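Local structure of major pilin backbone protein T-antigen, T13 (Streptococcus pyogenes, 6BBT) at residues P27-A41 with R96-I109. The protein forms the backbone of the pilus on the streptococcal surface, acting as the trypsin-resistant T-antigen used in serotyping. Residues are numbered along the deposited sequence; the frame is centred on the assembly and turned at random.
Sequences PKTTFTFTIEPDTTA and RYTVSEQNDGIEGI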
loop_
_atom_site.group_PDB
_atom_site.type_symbol
_atom_site.label_atom_id
_atom_site.label_comp_id
_atom_site.label_asym_id
_atom_site.label_seq_id
_atom_site.Cartn_x
_atom_site.Cartn_y
_atom_site.Cartn_z
ATOM N N PRO A 27 -3.014 -2.988 2.477
ATOM C CA PRO A 27 -2.257 -2.320 3.535
ATOM C C PRO A 27 -3.110 -1.368 4.391
ATOM O O PRO A 27 -3.978 -0.670 3.875
ATOM C CB PRO A 27 -1.165 -1.558 2.776
ATOM C CG PRO A 27 -1.633 -1.459 1.366
ATOM C CD PRO A 27 -2.478 -2.676 1.131
ATOM N N LYS A 28 -2.847 -1.349 5.688
ATOM C CA LYS A 28 -3.428 -0.342 6.570
ATOM C C LYS A 28 -2.615 0.949 6.441
ATOM O O LYS A 28 -1.497 1.042 6.950
ATOM C CB LYS A 28 -3.493 -0.819 8.019
ATOM C CG LYS A 28 -4.274 0.144 8.912
ATOM C CD LYS A 28 -4.173 -0.179 10.376
ATOM C CE LYS A 28 -4.678 0.998 11.195
ATOM N NZ LYS A 28 -4.524 0.688 12.629
ATOM N N THR A 29 -3.168 1.934 5.734
ATOM C CA THR A 29 -2.414 3.146 5.412
ATOM C C THR A 29 -3.351 4.290 5.039
ATOM O O THR A 29 -4.564 4.088 4.903
ATOM C CB THR A 29 -1.396 2.882 4.271
ATOM O OG1 THR A 29 -0.433 3.945 4.211
ATOM C CG2 THR A 29 -2.098 2.725 2.930
ATOM N N THR A 30 -2.797 5.490 4.902
ATOM C CA THR A 30 -3.608 6.640 4.476
ATOM C C THR A 30 -2.979 7.204 3.231
ATOM O O THR A 30 -1.789 7.015 2.987
ATOM C CB THR A 30 -3.695 7.744 5.544
ATOM O OG1 THR A 30 -2.378 8.213 5.817
ATOM C CG2 THR A 30 -4.309 7.200 6.813
ATOM N N PHE A 31 -3.794 7.845 2.418
ATOM C CA PHE A 31 -3.297 8.679 1.333
ATOM C C PHE A 31 -3.730 10.108 1.607
ATOM O O PHE A 31 -4.850 10.347 2.031
ATOM C CB PHE A 31 -3.834 8.204 -0.018
ATOM C CG PHE A 31 -3.338 6.857 -0.391
ATOM C CD1 PHE A 31 -2.147 6.719 -1.081
ATOM C CD2 PHE A 31 -4.002 5.724 0.027
ATOM C CE1 PHE A 31 -1.654 5.475 -1.405
ATOM C CE2 PHE A 31 -3.509 4.457 -0.285
ATOM C CZ PHE A 31 -2.331 4.336 -1.002
ATOM N N THR A 32 -2.833 11.049 1.343
ATOM C CA THR A 32 -3.059 12.441 1.627
ATOM C C THR A 32 -3.013 13.229 0.328
ATOM O O THR A 32 -2.082 13.094 -0.455
ATOM C CB THR A 32 -2.004 12.952 2.614
ATOM O OG1 THR A 32 -2.215 12.307 3.864
ATOM C CG2 THR A 32 -2.107 14.472 2.826
ATOM N N PHE A 33 -4.038 14.044 0.116
ATOM C CA PHE A 33 -4.082 14.941 -1.022
ATOM C C PHE A 33 -3.847 16.363 -0.510
ATOM O O PHE A 33 -4.298 16.719 0.582
ATOM C CB PHE A 33 -5.419 14.794 -1.726
ATOM C CG PHE A 33 -5.828 13.374 -1.848
ATOM C CD1 PHE A 33 -5.155 12.542 -2.713
ATOM C CD2 PHE A 33 -6.769 12.833 -0.985
ATOM C CE1 PHE A 33 -5.468 11.192 -2.780
ATOM C CE2 PHE A 33 -7.105 11.488 -1.062
ATOM C CZ PHE A 33 -6.442 10.673 -1.959
ATOM N N THR A 34 -3.108 17.134 -1.294
ATOM C CA THR A 34 -2.720 18.484 -0.945
ATOM C C THR A 34 -3.273 19.409 -2.007
ATOM O O THR A 34 -3.245 19.093 -3.194
ATOM C CB THR A 34 -1.195 18.652 -0.938
ATOM O OG1 THR A 34 -0.608 17.624 -0.148
ATOM C CG2 THR A 34 -0.812 19.993 -0.336
ATOM N N ILE A 35 -3.737 20.568 -1.565
ATOM C CA ILE A 35 -4.118 21.653 -2.461
ATOM C C ILE A 35 -3.241 22.851 -2.116
ATOM O O ILE A 35 -3.045 23.163 -0.936
ATOM C CB ILE A 35 -5.632 21.966 -2.395
ATOM C CG1 ILE A 35 -6.007 22.977 -3.477
ATOM C CG2 ILE A 35 -6.069 22.465 -1.029
ATOM C CD1 ILE A 35 -7.483 23.011 -3.748
ATOM N N GLU A 36 -2.666 23.468 -3.146
ATOM C CA GLU A 36 -1.878 24.693 -2.992
ATOM C C GLU A 36 -2.240 25.689 -4.101
ATOM O O GLU A 36 -2.760 25.287 -5.144
ATOM C CB GLU A 36 -0.383 24.380 -3.028
ATOM C CG GLU A 36 0.136 23.881 -4.375
ATOM C CD GLU A 36 1.607 23.516 -4.345
ATOM O OE1 GLU A 36 2.185 23.416 -3.242
ATOM O OE2 GLU A 36 2.198 23.326 -5.431
ATOM N N PRO A 37 -1.961 26.993 -3.879
ATOM C CA PRO A 37 -2.157 27.970 -4.960
ATOM C C PRO A 37 -1.297 27.685 -6.183
ATOM O O PRO A 37 -0.132 27.286 -6.047
ATOM C CB PRO A 37 -1.714 29.303 -4.322
ATOM C CG PRO A 37 -1.810 29.102 -2.850
ATOM C CD PRO A 37 -1.578 27.635 -2.600
ATOM N N ASP A 38 -1.867 27.887 -7.364
ATOM C CA ASP A 38 -1.075 27.994 -8.585
ATOM C C ASP A 38 -0.505 29.419 -8.562
ATOM O O ASP A 38 -1.215 30.371 -8.864
ATOM C CB ASP A 38 -1.933 27.752 -9.834
ATOM C CG ASP A 38 -1.117 27.733 -11.125
ATOM O OD1 ASP A 38 0.049 28.183 -11.134
ATOM O OD2 ASP A 38 -1.653 27.266 -12.151
ATOM N N THR A 39 0.767 29.530 -8.172
ATOM C CA THR A 39 1.415 30.822 -7.875
ATOM C C THR A 39 1.701 31.670 -9.102
ATOM O O THR A 39 1.997 32.852 -8.959
ATOM C CB THR A 39 2.759 30.647 -7.134
ATOM O OG1 THR A 39 3.624 29.791 -7.890
ATOM C CG2 THR A 39 2.544 30.062 -5.749
ATOM N N THR A 40 1.645 31.058 -10.284
ATOM C CA THR A 40 1.902 31.736 -11.545
ATOM C C THR A 40 0.633 31.971 -12.355
ATOM O O THR A 40 0.707 32.419 -13.490
ATOM C CB THR A 40 2.914 30.923 -12.381
ATOM O OG1 THR A 40 2.378 29.624 -12.667
ATOM C CG2 THR A 40 4.236 30.753 -11.612
ATOM N N ALA A 41 -0.532 31.692 -11.776
ATOM C CA ALA A 41 -1.791 31.869 -12.491
ATOM C C ALA A 41 -2.122 33.365 -12.717
ATOM O O ALA A 41 -2.060 34.162 -11.786
ATOM C CB ALA A 41 -2.915 31.181 -11.735
ATOM N N ARG A 96 -7.263 29.586 -8.956
ATOM C CA ARG A 96 -6.658 28.389 -9.508
ATOM C C ARG A 96 -5.722 27.728 -8.503
ATOM O O ARG A 96 -4.845 28.384 -7.929
ATOM C CB ARG A 96 -5.881 28.725 -10.762
ATOM C CG ARG A 96 -5.306 27.509 -11.470
ATOM C CD ARG A 96 -4.878 27.875 -12.878
ATOM N NE ARG A 96 -6.033 28.023 -13.759
ATOM C CZ ARG A 96 -6.004 28.607 -14.959
ATOM N NH1 ARG A 96 -4.886 29.127 -15.447
ATOM N NH2 ARG A 96 -7.118 28.680 -15.679
ATOM N N TYR A 97 -5.900 26.420 -8.337
ATOM C CA TYR A 97 -5.120 25.640 -7.382
ATOM C C TYR A 97 -4.556 24.401 -8.050
ATOM O O TYR A 97 -5.077 23.948 -9.070
ATOM C CB TYR A 97 -6.010 25.179 -6.237
ATOM C CG TYR A 97 -6.738 26.249 -5.461
ATOM C CD1 TYR A 97 -7.902 26.830 -5.953
ATOM C CD2 TYR A 97 -6.293 26.632 -4.197
ATOM C CE1 TYR A 97 -8.581 27.795 -5.222
ATOM C CE2 TYR A 97 -6.972 27.580 -3.454
ATOM C CZ TYR A 97 -8.111 28.158 -3.968
ATOM O OH TYR A 97 -8.770 29.101 -3.212
ATOM N N THR A 98 -3.516 23.841 -7.439
ATOM C CA THR A 98 -2.951 22.576 -7.870
ATOM C C THR A 98 -3.256 21.534 -6.787
ATOM O O THR A 98 -3.068 21.800 -5.598
ATOM C CB THR A 98 -1.448 22.715 -8.146
ATOM O OG1 THR A 98 -1.247 23.767 -9.107
ATOM C CG2 THR A 98 -0.859 21.412 -8.690
ATOM N N VAL A 99 -3.770 20.375 -7.206
ATOM C CA VAL A 99 -4.061 19.253 -6.298
ATOM C C VAL A 99 -3.133 18.095 -6.664
ATOM O O VAL A 99 -2.967 17.774 -7.838
ATOM C CB VAL A 99 -5.541 18.830 -6.378
ATOM C CG1 VAL A 99 -5.840 17.569 -5.539
ATOM C CG2 VAL A 99 -6.413 19.976 -5.925
ATOM N N SER A 100 -2.504 17.504 -5.658
ATOM C CA SER A 100 -1.631 16.353 -5.858
ATOM C C SER A 100 -1.794 15.390 -4.704
ATOM O O SER A 100 -2.434 15.719 -3.699
ATOM C CB SER A 100 -0.178 16.791 -5.955
ATOM O OG SER A 100 0.181 17.490 -4.792
ATOM N N GLU A 101 -1.221 14.212 -4.875
ATOM C CA GLU A 101 -1.183 13.200 -3.828
ATOM C C GLU A 101 0.236 13.120 -3.323
ATOM O O GLU A 101 1.161 12.977 -4.099
ATOM C CB GLU A 101 -1.578 11.832 -4.368
ATOM C CG GLU A 101 -1.508 10.721 -3.331
ATOM C CD GLU A 101 -1.944 9.372 -3.900
ATOM O OE1 GLU A 101 -3.138 9.158 -4.131
ATOM O OE2 GLU A 101 -1.061 8.535 -4.123
ATOM N N GLN A 102 0.385 13.161 -2.019
ATOM C CA GLN A 102 1.677 12.976 -1.370
ATOM C C GLN A 102 2.231 11.563 -1.570
ATOM O O GLN A 102 1.509 10.564 -1.403
ATOM C CB GLN A 102 1.473 13.254 0.116
ATOM C CG GLN A 102 2.693 13.201 0.991
ATOM C CD GLN A 102 2.371 13.712 2.382
ATOM O OE1 GLN A 102 1.813 12.995 3.229
ATOM N NE2 GLN A 102 2.696 14.978 2.621
ATOM N N ASN A 103 3.502 11.480 -1.940
ATOM C CA ASN A 103 4.211 10.219 -1.947
ATOM C C ASN A 103 4.779 9.943 -0.549
ATOM O O ASN A 103 5.809 10.496 -0.160
ATOM C CB ASN A 103 5.299 10.209 -3.011
ATOM C CG ASN A 103 5.860 8.823 -3.253
ATOM O OD1 ASN A 103 6.159 8.078 -2.313
ATOM N ND2 ASN A 103 6.012 8.467 -4.516
ATOM N N ASP A 104 4.102 9.081 0.209
ATOM C CA ASP A 104 4.547 8.774 1.581
ATOM C C ASP A 104 5.698 7.783 1.649
ATOM O O ASP A 104 6.233 7.563 2.734
ATOM C CB ASP A 104 3.387 8.270 2.423
ATOM C CG ASP A 104 2.266 9.270 2.532
ATOM O OD1 ASP A 104 2.549 10.480 2.681
ATOM O OD2 ASP A 104 1.095 8.856 2.504
ATOM N N GLY A 105 6.057 7.153 0.531
ATOM C CA GLY A 105 7.218 6.261 0.480
ATOM C C GLY A 105 7.112 4.959 1.284
ATOM O O GLY A 105 8.123 4.373 1.633
ATOM N N ILE A 106 5.896 4.499 1.559
ATOM C CA ILE A 106 5.628 3.250 2.289
ATOM C C ILE A 106 6.062 2.064 1.424
ATOM O O ILE A 106 5.676 1.973 0.314
ATOM C CB ILE A 106 4.146 3.085 2.629
ATOM C CG1 ILE A 106 3.606 4.207 3.486
ATOM C CG2 ILE A 106 3.887 1.758 3.295
ATOM C CD1 ILE A 106 4.323 4.406 4.770
ATOM N N GLU A 107 6.795 1.127 2.006
ATOM C CA GLU A 107 7.369 0.007 1.257
ATOM C C GLU A 107 6.259 -0.819 0.613
ATOM O O GLU A 107 5.257 -1.130 1.251
ATOM C CB GLU A 107 8.241 -0.870 2.169
ATOM N N GLY A 108 6.409 -1.081 -0.679
ATOM C CA GLY A 108 5.434 -1.834 -1.455
ATOM C C GLY A 108 4.349 -1.037 -2.159
ATOM O O GLY A 108 3.682 -1.573 -3.036
ATOM N N ILE A 109 4.167 0.232 -1.809
ATOM C CA ILE A 109 3.072 1.025 -2.367
ATOM C C ILE A 109 3.579 1.893 -3.519
ATOM O O ILE A 109 4.653 2.483 -3.422
ATOM C CB ILE A 109 2.404 1.843 -1.261
ATOM C CG1 ILE A 109 1.759 0.862 -0.258
ATOM C CG2 ILE A 109 1.372 2.798 -1.837
ATOM C CD1 ILE A 109 0.983 1.498 0.859
HETATM O O HOH W 1 -0.948 9.917 4.088
HETATM O O HOH W 2 -0.471 9.991 0.454
HETATM O O HOH W 3 0.903 16.339 -2.246
#
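A chi1 of 178° and an extended chain send Glu101 out alongside Phe33, carrying its carboxylate to the rings of Phe33 and Phe31. Glu101 OE1 meets the edge of the Phe33 ring at CE1, 3.4 Å away, with ring and carboxylate planes 51° apart. The other oxygen, Glu101 OE2, lies 3.7 Å from Phe31 CD1, and Ile109 CG2 meets the edge of the Phe31 ring. The buried carboxylate is satisfied beyond the two segments by Lys15 NZ and Asp112 N. Lys15 also lies against the ring of Phe31, which touches Asn152. This grouping is consistent with the Lys-Asn-Glu isopeptide site of Spy0128-like pilin domains, where aromatic walls shield the reacting groups and the glutamate assists bond formation. The supporting framework is an antiparallel pair, strands 29-37 and 93-101, whose inward face also carries Ile35 and Val99. The CG1-CD1 arm of Ile35 is long enough to lie against Tyr97, CG1 3.5 Å from Tyr97 CB, while CD1 also reaches Val99 CG2. On the other face, Thr34 and Ser100 share a water through their small hydroxyls. The ladder reaches Gln102 N, which donates to Thr32 O at 2.9 Å; past it the chains separate. There a second water replaces a direct backbone bond, accepting from Thr32 N at 2.7 Å and donating to Gln102 O, while Asp104 OD2 takes its other hydrogen and so holds it in place.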